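Glycerophosphodiester phosphodiesterase (Cytophaga hutchinsonii ATCC 33406, PDB 3CH0) belongs to the glycerophosphodiester phosphodiesterase family, whose members are built on a TIM-barrel fold. Local coordinates at residues T243-E248 with T263-L268. Sequence-based numbering, arbitrary orientation.
Sequences TVNTKE and TDYPDL. With EDO (1,2-ethanediol), chain H; EDO (1,2-ethanediol), chain E.
Asn245 grips Asp264 with both ends of its amide, and this pairing is the tight part of the contact. OD1 of Asn245 accepts the backbone N of Asp264 at 2.9 Å. ND2 of Asn245 donates to OD2 of Asp264 at 2.8 Å; the bond is nearly straight (171°) and takes the anti lone pair of the carboxylate. OD2 lies near the amide plane, although amide and carboxylate are turned 49° against each other. Two bonds from one flat group fix the rotation of the amide, and Tyr265 adds its ring edge: CD2 lies 3.7 Å from Asn245 CG, the two planes being perpendicular. Next to this, Thr263 has OG1 anti to its backbone N (chi1 -179°), which sets it beside its own carbonyl carbon and within bonding distance of Val244 O. OG1 donates to that O at 2.7 Å and accepts from Tyr265 N, closing an ST turn. Asp264 is shared further, its OD2 with Arg18 in a salt bridge and its OD1 with His14.

Toward helix 247-256 the contact is looser, without a hydrogen bond between the segments. Leu268 lays CD1 against the backbone of Asn245, 3.7 Å from its O, while the extended Lys247 side chain leads away to Gly1 O. Asn245 N donates to O2 of an ethanediol (chain H), probably from the crystallisation liquor, at 2.9 Å, consistent with a side that small molecules can reach. The contact joins the loops following strands 238-239 and 260-263, the latter pairing in parallel with strand 10-13, as last and first strands do in a closed TIM barrel.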
loop_
_atom_site.group_PDB
_atom_site.type_symbol
_atom_site.label_atom_id
_atom_site.label_comp_id
_atom_site.label_asym_id
_atom_site.label_seq_id
_atom_site.Cartn_x
_atom_site.Cartn_y
_atom_site.Cartn_z
ATOM N N THR A 243 -0.333 -10.221 -3.545
ATOM C CA THR A 243 1.022 -9.770 -3.430
ATOM C C THR A 243 1.825 -10.955 -3.945
ATOM O O THR A 243 1.763 -12.060 -3.386
ATOM C CB THR A 243 1.361 -9.420 -1.974
ATOM O OG1 THR A 243 0.561 -8.286 -1.576
ATOM C CG2 THR A 243 2.827 -9.043 -1.801
ATOM N N VAL A 244 2.575 -10.731 -5.017
ATOM C CA VAL A 244 3.162 -11.794 -5.834
ATOM C C VAL A 244 4.665 -11.869 -5.632
ATOM O O VAL A 244 5.377 -10.948 -5.968
ATOM C CB VAL A 244 2.798 -11.632 -7.291
ATOM C CG1 VAL A 244 3.142 -12.917 -8.052
ATOM C CG2 VAL A 244 1.293 -11.257 -7.499
ATOM N N ASN A 245 5.132 -12.989 -5.030
ATOM C CA ASN A 245 6.452 -13.039 -4.410
ATOM C C ASN A 245 7.389 -14.103 -5.008
ATOM O O ASN A 245 8.409 -14.425 -4.407
ATOM C CB ASN A 245 6.313 -13.247 -2.888
ATOM C CG ASN A 245 5.806 -11.975 -2.184
ATOM O OD1 ASN A 245 5.864 -10.909 -2.813
ATOM N ND2 ASN A 245 5.439 -12.078 -0.904
ATOM N N THR A 246 7.043 -14.663 -6.165
ATOM C CA THR A 246 7.910 -15.605 -6.861
ATOM C C THR A 246 8.020 -15.204 -8.313
ATOM O O THR A 246 7.074 -14.657 -8.877
ATOM C CB THR A 246 7.506 -17.109 -6.741
ATOM O OG1 THR A 246 6.276 -17.322 -7.446
ATOM C CG2 THR A 246 7.401 -17.503 -5.293
ATOM N N LYS A 247 9.177 -15.471 -8.927
ATOM C CA LYS A 247 9.409 -15.163 -10.286
ATOM C C LYS A 247 8.416 -15.877 -11.191
ATOM O O LYS A 247 7.894 -15.303 -12.120
ATOM C CB LYS A 247 10.847 -15.588 -10.621
ATOM C CG LYS A 247 11.196 -15.464 -12.069
ATOM C CD LYS A 247 12.666 -15.899 -12.333
ATOM C CE LYS A 247 13.079 -15.609 -13.782
ATOM N NZ LYS A 247 14.425 -16.265 -14.044
ATOM N N GLU A 248 8.159 -17.145 -10.923
ATOM C CA GLU A 248 7.325 -17.929 -11.820
ATOM C C GLU A 248 5.884 -17.367 -11.814
ATOM O O GLU A 248 5.221 -17.331 -12.833
ATOM C CB GLU A 248 7.311 -19.392 -11.383
ATOM C CG GLU A 248 8.629 -20.095 -11.533
ATOM C CD GLU A 248 9.625 -19.811 -10.396
ATOM O OE1 GLU A 248 9.294 -19.167 -9.373
ATOM O OE2 GLU A 248 10.786 -20.239 -10.555
ATOM N N THR A 263 4.575 -6.539 -5.199
ATOM C CA THR A 263 5.412 -7.584 -4.640
ATOM C C THR A 263 6.250 -7.168 -3.445
ATOM O O THR A 263 6.760 -6.053 -3.399
ATOM C CB THR A 263 6.398 -8.113 -5.735
ATOM O OG1 THR A 263 7.230 -9.172 -5.203
ATOM C CG2 THR A 263 7.334 -7.034 -6.319
ATOM N N ASP A 264 6.398 -8.094 -2.497
ATOM C CA ASP A 264 7.299 -7.880 -1.355
ATOM C C ASP A 264 8.776 -7.918 -1.758
ATOM O O ASP A 264 9.616 -7.519 -0.967
ATOM C CB ASP A 264 7.048 -8.943 -0.277
ATOM C CG ASP A 264 5.746 -8.722 0.422
ATOM O OD1 ASP A 264 5.468 -7.550 0.806
ATOM O OD2 ASP A 264 4.996 -9.707 0.601
ATOM N N TYR A 265 9.065 -8.514 -2.921
ATOM C CA TYR A 265 10.416 -8.741 -3.421
ATOM C C TYR A 265 10.642 -8.078 -4.779
ATOM O O TYR A 265 10.823 -8.735 -5.836
ATOM C CB TYR A 265 10.652 -10.261 -3.489
ATOM C CG TYR A 265 10.592 -10.973 -2.176
ATOM C CD1 TYR A 265 11.708 -10.992 -1.332
ATOM C CD2 TYR A 265 9.457 -11.586 -1.778
ATOM C CE1 TYR A 265 11.677 -11.664 -0.125
ATOM C CE2 TYR A 265 9.378 -12.213 -0.550
ATOM C CZ TYR A 265 10.505 -12.286 0.250
ATOM O OH TYR A 265 10.404 -12.924 1.454
ATOM N N PRO A 266 10.625 -6.730 -4.808
ATOM C CA PRO A 266 10.769 -6.035 -6.081
ATOM C C PRO A 266 12.139 -6.300 -6.742
ATOM O O PRO A 266 12.261 -6.155 -7.952
ATOM C CB PRO A 266 10.519 -4.579 -5.734
ATOM C CG PRO A 266 10.887 -4.446 -4.296
ATOM C CD PRO A 266 10.428 -5.784 -3.693
ATOM N N ASP A 267 13.121 -6.737 -5.963
ATOM C CA ASP A 267 14.406 -7.198 -6.489
ATOM C C ASP A 267 14.283 -8.327 -7.551
ATOM O O ASP A 267 15.176 -8.491 -8.412
ATOM C CB ASP A 267 15.346 -7.601 -5.338
ATOM C CG ASP A 267 14.792 -8.684 -4.448
ATOM O OD1 ASP A 267 13.617 -8.630 -4.091
ATOM O OD2 ASP A 267 15.580 -9.563 -4.007
ATOM N N LEU A 268 13.178 -9.079 -7.525
ATOM C CA LEU A 268 12.946 -10.112 -8.546
ATOM C C LEU A 268 13.047 -9.553 -9.963
ATOM O O LEU A 268 13.486 -10.233 -10.878
ATOM C CB LEU A 268 11.583 -10.804 -8.338
ATOM C CG LEU A 268 11.511 -11.743 -7.111
ATOM C CD1 LEU A 268 10.116 -12.147 -6.748
ATOM C CD2 LEU A 268 12.372 -12.998 -7.298
HETATM C C1 EDO H . 1.191 -15.392 -3.517
HETATM O O1 EDO H . 0.918 -16.637 -4.201
HETATM C C2 EDO H . 2.653 -15.299 -3.070
HETATM O O2 EDO H . 3.615 -15.224 -4.106
HETATM C C1 EDO E . -1.894 -13.094 -2.503
HETATM O O1 EDO E . -1.316 -12.292 -1.492
HETATM C C2 EDO E . -2.245 -14.486 -1.971
HETATM O O2 EDO E . -3.542 -14.499 -1.376
#